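Local coordinates for Myo-inositol phosphohydrolase (Mitsuokella multacida, PDB 4WU3), which binds inositol-(1,3,4,5)-tetrakisphosphate and probably hydrolyses phosphate esters of inositol hexakisphosphate as a PTP-like phytase, at residues Val254-Asp268 and Tyr301-Pro315. The protein carries 2 engineered substitutions. Numbering follows the deposited sequence.
Sequences VMHDILKNAKDVSFD and YQFVQHFYDYVKENP
F267 lays its CB over the centre of the Y308 ring, 3.7 Å from the centroid and 1° off the normal, a CH-pi contact. With CG anti to the backbone N, its ring reaches past Y308, turning an edge to that face in an offset edge-to-face pair (planes at 67°), and settles as a knob among Y301, V304, Q305 and Y308; F267 CZ lies 3.4 Å from Q305 CG. The Y308 hydroxyl donates to V265 O (2.8 Å), tilted from the carbonyl plane. The axes of 254-261 and 301-313 approach to 9.5 Å, crossing at -20°, nearly parallel. I258 is the knob between them: CG2 meets V311 CG2 at 3.6 Å, while CG1 reaches the Y308 edge. M255 CG makes a CH-pi contact 4.0 Å from the F307 centroid, with SD farther off above the same face and at the F303 edge, 3.8 Å from F303 CE2; the bend at chi3 carries CE over F307. At the margin, water 1 donates to A262 O and accepts from K312 NZ. The contact joins helix 247-261, in the tyrosine-phosphatase-like family region, and the loop and helix that follow it to helix 291-313. Held at its hydroxyl by V265 O and over one face by F267 CB, the Y308 ring is fixed in place, giving an otherwise largely apolar interface one directional polar bond.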
loop_
_atom_site.group_PDB
_atom_site.type_symbol
_atom_site.label_atom_id
_atom_site.label_comp_id
_atom_site.label_asym_id
_atom_site.label_seq_id
_atom_site.Cartn_x
_atom_site.Cartn_y
_atom_site.Cartn_z
ATOM N N VAL A 254 -4.174 4.399 -20.470
ATOM C CA VAL A 254 -5.348 3.548 -20.258
ATOM C C VAL A 254 -6.604 4.377 -19.984
ATOM O O VAL A 254 -7.657 4.098 -20.551
ATOM C CB VAL A 254 -5.117 2.555 -19.104
ATOM C CG1 VAL A 254 -6.427 1.941 -18.632
ATOM C CG2 VAL A 254 -4.159 1.464 -19.550
ATOM N N MET A 255 -6.505 5.395 -19.134
ATOM C CA MET A 255 -7.633 6.315 -18.924
ATOM C C MET A 255 -8.090 6.989 -20.228
ATOM O O MET A 255 -9.282 7.079 -20.514
ATOM C CB MET A 255 -7.271 7.395 -17.901
ATOM C CG MET A 255 -7.135 6.882 -16.478
ATOM S SD MET A 255 -6.363 8.099 -15.389
ATOM C CE MET A 255 -7.605 9.401 -15.388
ATOM N N HIS A 256 -7.133 7.469 -21.009
ATOM C CA HIS A 256 -7.428 8.110 -22.289
ATOM C C HIS A 256 -8.192 7.155 -23.209
ATOM O O HIS A 256 -9.242 7.503 -23.752
ATOM C CB HIS A 256 -6.114 8.561 -22.946
ATOM C CG HIS A 256 -6.290 9.503 -24.099
ATOM N ND1 HIS A 256 -6.238 10.874 -23.960
ATOM C CD2 HIS A 256 -6.502 9.268 -25.413
ATOM C CE1 HIS A 256 -6.422 11.443 -25.138
ATOM N NE2 HIS A 256 -6.575 10.489 -26.038
ATOM N N ASP A 257 -7.655 5.946 -23.370
ATOM C CA ASP A 257 -8.258 4.922 -24.221
ATOM C C ASP A 257 -9.698 4.681 -23.755
ATOM O O ASP A 257 -10.624 4.613 -24.559
ATOM C CB ASP A 257 -7.427 3.643 -24.130
ATOM C CG ASP A 257 -7.707 2.659 -25.255
ATOM O OD1 ASP A 257 -8.789 2.719 -25.874
ATOM O OD2 ASP A 257 -6.843 1.795 -25.510
ATOM N N ILE A 258 -9.885 4.585 -22.441
ATOM C CA ILE A 258 -11.206 4.368 -21.863
ATOM C C ILE A 258 -12.180 5.515 -22.173
ATOM O O ILE A 258 -13.341 5.289 -22.523
ATOM C CB ILE A 258 -11.092 4.201 -20.335
ATOM C CG1 ILE A 258 -10.580 2.792 -19.993
ATOM C CG2 ILE A 258 -12.424 4.492 -19.669
ATOM C CD1 ILE A 258 -10.017 2.676 -18.592
ATOM N N LEU A 259 -11.707 6.747 -22.033
ATOM C CA LEU A 259 -12.525 7.927 -22.343
ATOM C C LEU A 259 -12.964 7.963 -23.811
ATOM O O LEU A 259 -14.042 8.466 -24.129
ATOM C CB LEU A 259 -11.760 9.203 -22.010
ATOM C CG LEU A 259 -11.699 9.573 -20.530
ATOM C CD1 LEU A 259 -10.622 10.615 -20.274
ATOM C CD2 LEU A 259 -13.064 10.065 -20.058
ATOM N N LYS A 260 -12.134 7.434 -24.699
ATOM C CA LYS A 260 -12.469 7.400 -26.116
ATOM C C LYS A 260 -13.262 6.152 -26.513
ATOM O O LYS A 260 -14.044 6.197 -27.442
ATOM C CB LYS A 260 -11.199 7.444 -26.966
ATOM C CG LYS A 260 -10.356 8.683 -26.790
ATOM C CD LYS A 260 -11.058 9.903 -27.335
ATOM C CE LYS A 260 -10.127 11.099 -27.266
ATOM N NZ LYS A 260 -10.694 12.304 -27.931
ATOM N N ASN A 261 -13.064 5.039 -25.820
ATOM C CA ASN A 261 -13.484 3.767 -26.369
ATOM C C ASN A 261 -14.206 2.823 -25.423
ATOM O O ASN A 261 -14.543 1.711 -25.815
ATOM C CB ASN A 261 -12.261 3.045 -26.925
ATOM C CG ASN A 261 -11.581 3.819 -28.034
ATOM O OD1 ASN A 261 -12.225 4.240 -28.993
ATOM N ND2 ASN A 261 -10.268 4.004 -27.916
ATOM N N ALA A 262 -14.441 3.232 -24.183
ATOM C CA ALA A 262 -15.017 2.295 -23.228
ATOM C C ALA A 262 -16.305 1.687 -23.770
ATOM O O ALA A 262 -16.604 0.533 -23.479
ATOM C CB ALA A 262 -15.268 2.962 -21.886
ATOM N N LYS A 263 -17.050 2.454 -24.568
ATOM C CA LYS A 263 -18.359 2.022 -25.066
ATOM C C LYS A 263 -18.276 0.817 -25.984
ATOM O O LYS A 263 -19.197 0.007 -26.041
ATOM C CB LYS A 263 -19.039 3.143 -25.857
ATOM C CG LYS A 263 -19.615 4.262 -25.018
ATOM C CD LYS A 263 -20.137 5.390 -25.898
ATOM C CE LYS A 263 -20.480 6.621 -25.073
ATOM N NZ LYS A 263 -21.129 7.691 -25.878
ATOM N N ASP A 264 -17.177 0.722 -26.717
ATOM C CA ASP A 264 -17.053 -0.249 -27.788
ATOM C C ASP A 264 -16.018 -1.315 -27.499
ATOM O O ASP A 264 -15.992 -2.337 -28.171
ATOM C CB ASP A 264 -16.677 0.471 -29.077
ATOM C CG ASP A 264 -17.682 1.538 -29.447
ATOM O OD1 ASP A 264 -18.898 1.268 -29.352
ATOM O OD2 ASP A 264 -17.257 2.647 -29.819
ATOM N N VAL A 265 -15.166 -1.076 -26.504
ATOM C CA VAL A 265 -14.030 -1.966 -26.230
ATOM C C VAL A 265 -14.000 -2.402 -24.771
ATOM O O VAL A 265 -14.247 -1.608 -23.863
ATOM C CB VAL A 265 -12.697 -1.271 -26.605
ATOM C CG1 VAL A 265 -11.513 -2.179 -26.352
ATOM C CG2 VAL A 265 -12.730 -0.843 -28.063
ATOM N N SER A 266 -13.679 -3.665 -24.538
ATOM C CA SER A 266 -13.680 -4.190 -23.184
ATOM C C SER A 266 -12.496 -3.681 -22.374
ATOM O O SER A 266 -11.463 -3.288 -22.917
ATOM C CB SER A 266 -13.647 -5.706 -23.208
ATOM O OG SER A 266 -12.373 -6.150 -23.627
ATOM N N PHE A 267 -12.658 -3.701 -21.062
ATOM C CA PHE A 267 -11.600 -3.308 -20.149
ATOM C C PHE A 267 -10.329 -4.116 -20.397
ATOM O O PHE A 267 -9.241 -3.557 -20.530
ATOM C CB PHE A 267 -12.064 -3.468 -18.693
ATOM C CG PHE A 267 -10.973 -3.243 -17.693
ATOM C CD1 PHE A 267 -10.504 -1.965 -17.437
ATOM C CD2 PHE A 267 -10.410 -4.305 -17.021
ATOM C CE1 PHE A 267 -9.490 -1.755 -16.533
ATOM C CE2 PHE A 267 -9.395 -4.103 -16.118
ATOM C CZ PHE A 267 -8.927 -2.828 -15.880
ATOM N N ASP A 268 -10.469 -5.433 -20.487
ATOM C CA ASP A 268 -9.309 -6.301 -20.674
ATOM C C ASP A 268 -8.529 -5.984 -21.950
ATOM O O ASP A 268 -7.306 -6.072 -21.971
ATOM C CB ASP A 268 -9.751 -7.765 -20.696
ATOM C CG ASP A 268 -10.137 -8.275 -19.321
ATOM O OD1 ASP A 268 -9.767 -7.624 -18.314
ATOM O OD2 ASP A 268 -10.806 -9.327 -19.241
ATOM N N TYR A 301 -4.194 -1.100 -10.336
ATOM C CA TYR A 301 -4.983 -1.921 -11.251
ATOM C C TYR A 301 -6.467 -1.745 -10.957
ATOM O O TYR A 301 -7.280 -1.577 -11.854
ATOM C CB TYR A 301 -4.618 -3.395 -11.143
ATOM C CG TYR A 301 -5.388 -4.300 -12.083
ATOM C CD1 TYR A 301 -5.625 -3.936 -13.403
ATOM C CD2 TYR A 301 -5.835 -5.545 -11.660
ATOM C CE1 TYR A 301 -6.315 -4.769 -14.267
ATOM C CE2 TYR A 301 -6.517 -6.393 -12.520
ATOM C CZ TYR A 301 -6.756 -5.999 -13.817
ATOM O OH TYR A 301 -7.434 -6.839 -14.664
ATOM N N GLN A 302 -6.808 -1.796 -9.685
ATOM C CA GLN A 302 -8.178 -1.615 -9.274
ATOM C C GLN A 302 -8.669 -0.230 -9.663
ATOM O O GLN A 302 -9.835 -0.056 -9.997
ATOM C CB GLN A 302 -8.299 -1.831 -7.766
ATOM C CG GLN A 302 -8.115 -3.283 -7.368
ATOM C CD GLN A 302 -8.220 -3.515 -5.876
ATOM O OE1 GLN A 302 -7.924 -2.644 -5.069
ATOM N NE2 GLN A 302 -8.626 -4.711 -5.509
ATOM N N PHE A 303 -7.788 0.764 -9.616
ATOM C CA PHE A 303 -8.216 2.095 -9.980
ATOM C C PHE A 303 -8.684 2.154 -11.419
ATOM O O PHE A 303 -9.691 2.787 -11.700
ATOM C CB PHE A 303 -7.130 3.161 -9.796
ATOM C CG PHE A 303 -7.432 4.419 -10.550
ATOM C CD1 PHE A 303 -8.542 5.181 -10.225
ATOM C CD2 PHE A 303 -6.646 4.816 -11.614
ATOM C CE1 PHE A 303 -8.847 6.330 -10.938
ATOM C CE2 PHE A 303 -6.939 5.962 -12.328
ATOM C CZ PHE A 303 -8.043 6.718 -11.992
ATOM N N VAL A 304 -7.949 1.544 -12.344
ATOM C CA VAL A 304 -8.349 1.643 -13.750
ATOM C C VAL A 304 -9.634 0.858 -14.008
ATOM O O VAL A 304 -10.389 1.204 -14.896
ATOM C CB VAL A 304 -7.235 1.264 -14.758
ATOM C CG1 VAL A 304 -6.262 2.414 -14.891
ATOM C CG2 VAL A 304 -6.521 -0.011 -14.362
ATOM N N GLN A 305 -9.883 -0.188 -13.218
ATOM C CA GLN A 305 -11.163 -0.899 -13.286
ATOM C C GLN A 305 -12.291 0.046 -12.888
ATOM O O GLN A 305 -13.328 0.099 -13.536
ATOM C CB GLN A 305 -11.165 -2.123 -12.368
ATOM C CG GLN A 305 -10.150 -3.196 -12.742
ATOM C CD GLN A 305 -10.142 -4.361 -11.771
ATOM O OE1 GLN A 305 -9.249 -4.489 -10.940
ATOM N NE2 GLN A 305 -11.140 -5.223 -11.881
ATOM N N HIS A 306 -12.090 0.795 -11.817
ATOM C CA HIS A 306 -13.141 1.691 -11.339
ATOM C C HIS A 306 -13.364 2.846 -12.303
ATOM O O HIS A 306 -14.505 3.244 -12.526
ATOM C CB HIS A 306 -12.815 2.241 -9.951
ATOM C CG HIS A 306 -12.667 1.185 -8.904
ATOM N ND1 HIS A 306 -13.562 0.146 -8.764
ATOM C CD2 HIS A 306 -11.734 1.013 -7.940
ATOM C CE1 HIS A 306 -13.177 -0.626 -7.762
ATOM N NE2 HIS A 306 -12.071 -0.122 -7.246
ATOM N N PHE A 307 -12.284 3.391 -12.855
ATOM C CA PHE A 307 -12.401 4.442 -13.868
ATOM C C PHE A 307 -13.151 3.934 -15.104
ATOM O O PHE A 307 -13.990 4.653 -15.660
ATOM C CB PHE A 307 -11.021 4.973 -14.273
ATOM C CG PHE A 307 -11.073 6.165 -15.197
ATOM C CD1 PHE A 307 -11.295 7.438 -14.699
ATOM C CD2 PHE A 307 -10.899 6.010 -16.555
ATOM C CE1 PHE A 307 -11.345 8.532 -15.551
ATOM C CE2 PHE A 307 -10.957 7.097 -17.405
ATOM C CZ PHE A 307 -11.177 8.360 -16.906
ATOM N N TYR A 308 -12.856 2.706 -15.539
ATOM C CA TYR A 308 -13.597 2.098 -16.660
ATOM C C TYR A 308 -15.104 2.072 -16.393
ATOM O O TYR A 308 -15.915 2.522 -17.226
ATOM C CB TYR A 308 -13.117 0.672 -16.913
ATOM C CG TYR A 308 -13.763 -0.006 -18.099
ATOM C CD1 TYR A 308 -13.263 0.178 -19.381
ATOM C CD2 TYR A 308 -14.865 -0.842 -17.943
ATOM C CE1 TYR A 308 -13.834 -0.445 -20.470
ATOM C CE2 TYR A 308 -15.446 -1.472 -19.035
ATOM C CZ TYR A 308 -14.918 -1.272 -20.297
ATOM O OH TYR A 308 -15.485 -1.887 -21.400
ATOM N N ASP A 309 -15.465 1.535 -15.229
ATOM C CA ASP A 309 -16.857 1.493 -14.786
ATOM C C ASP A 309 -17.488 2.886 -14.751
ATOM O O ASP A 309 -18.628 3.048 -15.152
ATOM C CB ASP A 309 -16.968 0.838 -13.402
ATOM C CG ASP A 309 -16.653 -0.632 -13.429
ATOM O OD1 ASP A 309 -16.593 -1.190 -14.526
ATOM O OD2 ASP A 309 -16.446 -1.233 -12.358
ATOM N N TYR A 310 -16.744 3.877 -14.267
ATOM C CA TYR A 310 -17.245 5.243 -14.172
ATOM C C TYR A 310 -17.579 5.801 -15.552
ATOM O O TYR A 310 -18.649 6.378 -15.758
ATOM C CB TYR A 310 -16.220 6.155 -13.504
ATOM C CG TYR A 310 -16.480 7.616 -13.760
ATOM C CD1 TYR A 310 -17.524 8.273 -13.129
ATOM C CD2 TYR A 310 -15.677 8.344 -14.635
ATOM C CE1 TYR A 310 -17.767 9.606 -13.363
ATOM C CE2 TYR A 310 -15.913 9.684 -14.867
ATOM C CZ TYR A 310 -16.959 10.308 -14.229
ATOM O OH TYR A 310 -17.213 11.639 -14.474
ATOM N N VAL A 311 -16.668 5.628 -16.499
ATOM C CA VAL A 311 -16.909 6.114 -17.844
ATOM C C VAL A 311 -18.068 5.333 -18.474
ATOM O O VAL A 311 -18.927 5.919 -19.136
ATOM C CB VAL A 311 -15.645 6.062 -18.713
ATOM C CG1 VAL A 311 -15.955 6.527 -20.134
ATOM C CG2 VAL A 311 -14.570 6.959 -18.106
ATOM N N LYS A 312 -18.116 4.026 -18.246
ATOM C CA LYS A 312 -19.224 3.224 -18.757
ATOM C C LYS A 312 -20.580 3.716 -18.262
ATOM O O LYS A 312 -21.514 3.885 -19.046
ATOM C CB LYS A 312 -19.050 1.761 -18.376
ATOM C CG LYS A 312 -18.216 0.990 -19.374
ATOM C CD LYS A 312 -19.014 0.663 -20.621
ATOM C CE LYS A 312 -19.303 -0.824 -20.703
ATOM N NZ LYS A 312 -19.645 -1.201 -22.095
ATOM N N GLU A 313 -20.678 3.961 -16.962
ATOM C CA GLU A 313 -21.935 4.408 -16.364
ATOM C C GLU A 313 -22.217 5.889 -16.598
ATOM O O GLU A 313 -23.363 6.304 -16.531
ATOM C CB GLU A 313 -21.944 4.123 -14.857
ATOM C CG GLU A 313 -22.052 2.641 -14.518
ATOM C CD GLU A 313 -21.526 2.302 -13.134
ATOM O OE1 GLU A 313 -21.715 3.111 -12.192
ATOM O OE2 GLU A 313 -20.914 1.219 -12.995
ATOM N N ASN A 314 -21.183 6.680 -16.867
ATOM C CA ASN A 314 -21.351 8.121 -17.005
ATOM C C ASN A 314 -20.723 8.658 -18.294
ATOM O O ASN A 314 -19.771 9.433 -18.240
ATOM C CB ASN A 314 -20.726 8.848 -15.819
ATOM C CG ASN A 314 -21.293 8.409 -14.478
ATOM O OD1 ASN A 314 -22.243 9.004 -13.959
ATOM N ND2 ASN A 314 -20.688 7.387 -13.890
ATOM N N PRO A 315 -21.263 8.255 -19.455
ATOM C CA PRO A 315 -20.678 8.633 -20.741
ATOM C C PRO A 315 -20.739 10.131 -21.010
ATOM O O PRO A 315 -20.049 10.619 -21.888
ATOM C CB PRO A 315 -21.517 7.848 -21.761
ATOM C CG PRO A 315 -22.796 7.536 -21.070
ATOM C CD PRO A 315 -22.450 7.397 -19.617
HETATM O O HOH W 1 -17.733 -2.249 -24.027
HETATM O O HOH W 2 -7.253 -6.449 -17.234
#